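Local coordinates for beta-ketoacyl-[acyl-carrier-protein] synthase FabY (Pseudomonas aeruginosa, PDB 4CW4) that catalyses the condensation of acetyl-CoA with malonyl-ACP to give acetoacetyl-ACP, the primer that starts bacterial fatty acid synthesis, at residues A569-V572 with E573-Q577; E83-F86 with A87-V91. One frame throughout, in Å; residues are numbered along the deposited sequence.

Contact 1: A569-V572 with E573-Q577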
loop_
_atom_site.group_PDB
_atom_site.type_symbol
_atom_site.label_atom_id
_atom_site.label_comp_id
_atom_site.label_asym_id
_atom_site.label_seq_id
_atom_site.Cartn_x
_atom_site.Cartn_y
_atom_site.Cartn_z
ATOM N N ALA A 569 -7.060 -36.303 -20.020
ATOM C CA ALA A 569 -5.979 -37.081 -20.622
ATOM C C ALA A 569 -5.142 -36.239 -21.574
ATOM O O ALA A 569 -3.915 -36.362 -21.602
ATOM C CB ALA A 569 -6.534 -38.305 -21.344
ATOM N N ALA A 570 -5.789 -35.370 -22.353
ATOM C CA ALA A 570 -5.040 -34.497 -23.257
ATOM C C ALA A 570 -4.140 -33.548 -22.462
ATOM O O ALA A 570 -3.003 -33.294 -22.831
ATOM C CB ALA A 570 -5.992 -33.715 -24.172
ATOM N N TYR A 571 -4.673 -33.036 -21.366
ATOM C CA TYR A 571 -3.920 -32.201 -20.424
ATOM C C TYR A 571 -2.704 -32.941 -19.863
ATOM O O TYR A 571 -1.596 -32.407 -19.836
ATOM C CB TYR A 571 -4.851 -31.766 -19.304
ATOM C CG TYR A 571 -4.171 -31.277 -18.051
ATOM C CD1 TYR A 571 -3.505 -30.058 -18.021
ATOM C CD2 TYR A 571 -4.194 -32.030 -16.899
ATOM C CE1 TYR A 571 -2.887 -29.612 -16.868
ATOM C CE2 TYR A 571 -3.579 -31.600 -15.754
ATOM C CZ TYR A 571 -2.926 -30.384 -15.744
ATOM O OH TYR A 571 -2.331 -29.965 -14.584
ATOM N N VAL A 572 -2.898 -34.191 -19.463
ATOM C CA VAL A 572 -1.793 -34.980 -18.905
ATOM C C VAL A 572 -0.649 -35.111 -19.899
ATOM O O VAL A 572 0.525 -34.997 -19.526
ATOM C CB VAL A 572 -2.277 -36.372 -18.450
ATOM C CG1 VAL A 572 -1.108 -37.358 -18.257
ATOM C CG2 VAL A 572 -3.060 -36.229 -17.161
ATOM N N GLU A 573 -0.983 -35.337 -21.166
ATOM C CA GLU A 573 0.059 -35.427 -22.178
ATOM C C GLU A 573 0.863 -34.122 -22.299
ATOM O O GLU A 573 2.093 -34.154 -22.349
ATOM C CB GLU A 573 -0.525 -35.812 -23.531
ATOM C CG GLU A 573 -1.083 -37.217 -23.580
ATOM C CD GLU A 573 -0.097 -38.250 -23.107
ATOM O OE1 GLU A 573 0.823 -38.545 -23.894
ATOM O OE2 GLU A 573 -0.217 -38.737 -21.954
ATOM N N LYS A 574 0.180 -32.983 -22.384
ATOM C CA LYS A 574 0.880 -31.700 -22.497
ATOM C C LYS A 574 1.696 -31.435 -21.240
ATOM O O LYS A 574 2.810 -30.907 -21.308
ATOM C CB LYS A 574 -0.109 -30.554 -22.689
ATOM C CG LYS A 574 -0.800 -30.534 -24.036
ATOM C CD LYS A 574 -1.740 -29.353 -24.136
ATOM C CE LYS A 574 -2.636 -29.444 -25.351
ATOM N NZ LYS A 574 -3.816 -28.517 -25.241
ATOM N N ARG A 575 1.173 -31.851 -20.095
ATOM C CA ARG A 575 1.848 -31.595 -18.847
ATOM C C ARG A 575 3.145 -32.396 -18.708
ATOM O O ARG A 575 4.057 -31.964 -17.989
ATOM C CB ARG A 575 0.910 -31.863 -17.681
ATOM C CG ARG A 575 1.546 -31.611 -16.321
ATOM C CD ARG A 575 0.519 -31.667 -15.237
ATOM N NE ARG A 575 0.148 -33.029 -14.894
ATOM C CZ ARG A 575 -0.667 -33.328 -13.890
ATOM N NH1 ARG A 575 -1.239 -32.360 -13.194
ATOM N NH2 ARG A 575 -0.897 -34.580 -13.571
ATOM N N GLU A 576 3.249 -33.554 -19.358
ATOM C CA GLU A 576 4.534 -34.244 -19.330
ATOM C C GLU A 576 5.633 -33.357 -19.938
ATOM O O GLU A 576 6.788 -33.365 -19.481
ATOM C CB GLU A 576 4.442 -35.577 -20.064
ATOM C CG GLU A 576 3.661 -36.632 -19.323
ATOM C CD GLU A 576 4.250 -36.943 -17.962
ATOM O OE1 GLU A 576 3.866 -36.271 -16.995
ATOM O OE2 GLU A 576 5.107 -37.842 -17.860
ATOM N N GLN A 577 5.277 -32.580 -20.955
ATOM C CA GLN A 577 6.256 -31.731 -21.628
ATOM C C GLN A 577 6.564 -30.509 -20.777
ATOM O O GLN A 577 7.717 -30.091 -20.654
ATOM C CB GLN A 577 5.720 -31.301 -23.000
ATOM C CG GLN A 577 5.485 -32.458 -23.970
ATOM C CD GLN A 577 4.773 -32.027 -25.252
ATOM O OE1 GLN A 577 3.932 -31.118 -25.249
ATOM N NE2 GLN A 577 5.101 -32.688 -26.351
HETATM O O HOH W 1 -2.758 -38.842 -21.139
HETATM O O HOH W 2 1.399 -35.153 -16.820
#

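Contact 2: E83-F86 with A87-V91. With SO4 (sulfate ion), chain B.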
loop_
_atom_site.group_PDB
_atom_site.type_symbol
_atom_site.label_atom_id
_atom_site.label_comp_id
_atom_site.label_asym_id
_atom_site.label_seq_id
_atom_site.Cartn_x
_atom_site.Cartn_y
_atom_site.Cartn_z
ATOM N N GLU A 83 27.742 -28.132 7.448
ATOM C CA GLU A 83 27.811 -27.325 8.653
ATOM C C GLU A 83 27.815 -25.822 8.315
ATOM O O GLU A 83 27.093 -25.039 8.920
ATOM C CB GLU A 83 29.050 -27.709 9.474
ATOM C CG GLU A 83 29.171 -26.964 10.795
ATOM C CD GLU A 83 30.435 -27.285 11.591
ATOM O OE1 GLU A 83 31.217 -28.190 11.210
ATOM O OE2 GLU A 83 30.648 -26.610 12.619
ATOM N N ARG A 84 28.634 -25.409 7.355
ATOM C CA ARG A 84 28.660 -23.997 6.941
ATOM C C ARG A 84 27.348 -23.528 6.322
ATOM O O ARG A 84 26.895 -22.421 6.590
ATOM C CB ARG A 84 29.795 -23.752 5.945
ATOM C CG ARG A 84 31.165 -23.575 6.602
ATOM C CD ARG A 84 32.263 -23.492 5.575
ATOM N NE ARG A 84 32.641 -24.816 5.104
ATOM C CZ ARG A 84 33.622 -25.044 4.232
ATOM N NH1 ARG A 84 34.310 -24.025 3.726
ATOM N NH2 ARG A 84 33.919 -26.289 3.869
ATOM N N ILE A 85 26.766 -24.366 5.469
ATOM C CA ILE A 85 25.504 -24.031 4.821
ATOM C C ILE A 85 24.438 -23.825 5.885
ATOM O O ILE A 85 23.709 -22.830 5.859
ATOM C CB ILE A 85 25.075 -25.122 3.828
ATOM C CG1 ILE A 85 26.057 -25.170 2.647
ATOM C CG2 ILE A 85 23.654 -24.863 3.338
ATOM C CD1 ILE A 85 25.999 -26.465 1.800
ATOM N N PHE A 86 24.383 -24.722 6.864
ATOM C CA PHE A 86 23.357 -24.629 7.889
ATOM C C PHE A 86 23.531 -23.386 8.738
ATOM O O PHE A 86 22.552 -22.725 9.078
ATOM C CB PHE A 86 23.359 -25.860 8.792
ATOM C CG PHE A 86 22.968 -27.161 8.093
ATOM C CD1 PHE A 86 22.199 -27.166 6.954
ATOM C CD2 PHE A 86 23.379 -28.365 8.609
ATOM C CE1 PHE A 86 21.846 -28.346 6.338
ATOM C CE2 PHE A 86 23.042 -29.557 8.005
ATOM C CZ PHE A 86 22.281 -29.552 6.866
ATOM N N ALA A 87 24.779 -23.060 9.056
ATOM C CA ALA A 87 25.072 -21.910 9.891
ATOM C C ALA A 87 24.815 -20.576 9.183
ATOM O O ALA A 87 24.655 -19.552 9.843
ATOM C CB ALA A 87 26.520 -21.971 10.402
ATOM N N SER A 88 24.807 -20.595 7.854
ATOM C CA SER A 88 24.683 -19.389 7.031
ATOM C C SER A 88 23.332 -19.293 6.295
ATOM O O SER A 88 23.191 -18.562 5.306
ATOM C CB SER A 88 25.815 -19.325 6.022
ATOM O OG SER A 88 27.052 -19.113 6.674
ATOM N N THR A 89 22.357 -20.025 6.812
ATOM C CA THR A 89 20.984 -19.953 6.368
ATOM C C THR A 89 20.082 -19.822 7.598
ATOM O O THR A 89 20.535 -19.997 8.728
ATOM C CB THR A 89 20.582 -21.209 5.566
ATOM O OG1 THR A 89 20.967 -22.385 6.283
ATOM C CG2 THR A 89 21.224 -21.195 4.185
ATOM N N LEU A 90 18.808 -19.516 7.353
ATOM C CA LEU A 90 17.773 -19.406 8.379
ATOM C C LEU A 90 18.005 -18.207 9.296
ATOM O O LEU A 90 18.896 -17.377 9.046
ATOM C CB LEU A 90 17.608 -20.716 9.156
ATOM C CG LEU A 90 17.298 -21.961 8.309
ATOM C CD1 LEU A 90 16.946 -23.110 9.217
ATOM C CD2 LEU A 90 16.178 -21.719 7.289
ATOM N N VAL A 91 17.174 -18.078 10.319
ATOM C CA VAL A 91 17.353 -17.031 11.330
ATOM C C VAL A 91 18.728 -17.183 11.992
ATOM O O VAL A 91 19.138 -18.282 12.366
ATOM C CB VAL A 91 16.252 -17.106 12.414
ATOM C CG1 VAL A 91 16.555 -16.174 13.582
ATOM C CG2 VAL A 91 14.911 -16.803 11.800
HETATM S S SO4 B . 36.650 -25.227 0.959
HETATM O O1 SO4 B . 38.084 -25.511 1.030
HETATM O O2 SO4 B . 36.256 -25.082 -0.441
HETATM O O3 SO4 B . 35.905 -26.329 1.572
HETATM O O4 SO4 B . 36.374 -23.977 1.664
HETATM O O HOH W 3 29.004 -20.719 8.201
HETATM O O HOH W 4 21.567 -21.145 11.078
#

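Contact 1: A569-V572 with E573-Q577
Residues 569-572 run straight into 573-577 within helix 565-590, and four consecutive i to i+4 backbone bonds join them, from Glu573 N to Ala569 O through to Glu576 N to Val572 O, the shortest being Arg575 N to Tyr571 O at 2.8 Å. One turn apart, Tyr571 and Arg575 send their side chains the same way. Both have CG anti to the backbone N, which carries ring and aliphatic chain along the same side of the helix. Arg575 CB lies over one ring face, and CD comes within 3.4 Å of Tyr571 OH. A bend at chi3 (78°) then turns the guanidinium back toward the phenol, its plane 62° from the ring, with NH1 making a weak bond of 3.0 Å to Tyr571 OH. The stronger partners lie elsewhere: Glu556 forms a salt bridge with NH1, and Ala383 O is hydrogen-bonded to the phenol. At the edge of the guanidinium, NE gives its hydrogen to a water in the group's plane (3.1 Å), which in turn donates to Val572 O and to Glu576 OE1. Glu573, its side chain bent at chi2, brings OE2 to within 2.7 Å of a second water, which also donates to Ala569 O. The result is an i to i+4 Tyr-Arg pair on the buried side of a long alpha-helix, with the glutamates and their waters on the exposed side.

Contact 2: E83-F86 with A87-V91
Thr89 folds back onto the last turn of helix 74-87, and its side chain meets the carbonyl of Ile85. CB starts 3.5 Å from Ile85 O. From there the side chain forks: CG2 passes the same oxygen at 3.4 Å, and OG1, flanked by the backbone N and C (chi1 49°), donates to it at 2.8 Å. This is a helix C-terminus at which a threonine hydroxyl takes the place of the i+4 N-H, since Thr89 N, despite lying nearby, does not bond Ile85 O. Ser88 N also donates to Ile85 O, at 3.2 Å, from above the carbonyl plane and on the face opposite to OG1, so two donors grip one carbonyl oxygen. Ser88 is the first residue to leave helical backbone angles; its N also makes a weak bond to Arg84 O, and a water joins that carbonyl to Ser88 OG. Another water donates to Phe86 O and to Thr89 O, linking the Phe86 carbonyl to that of Thr89 in the loop. The Arg84 chain bends at chi3 and presents the edge of its guanidinium to a sulfate, probably picked up from the crystallisation medium: NH1 meets O4 at 2.9 Å and NH2 meets O3 at 3.0 Å, both nearly straight at 163°. Tyr81, Arg80 and Glu67 N also bind the sulfate. Ile85 packs on Leu47, Leu50 and Ala51 of helix 40-53, Phe86 on Leu47 and Ile35, and Arg32 binds both Thr89 OG1 and Phe86 O, as the chain leads on to strand 91-93.

Overall arrangement
Contacts 1 and 2 share no element: their centres are 39 Å apart and their nearest atoms about 29 Å. Contact 2 comes first in the chain, at the C-terminal end of helix 74-87 and nearer the middle of the molecule; contact 1 lies inside helix 565-590, farther out. Both are partly buried and away from the probable catalytic residues Cys286, His439 and His477. Within the continuous helix, backbone acceptors meet regular i+4 donors, and the arginine paired with a tyrosine sends its salt bridge to Glu556 outside the contact. Where helix 74-87 ends, the i+4 pattern fails from Ile85 O on, which takes a threonine hydroxyl and an i+3 amide; arginines from elsewhere bind the carbonyls that follow.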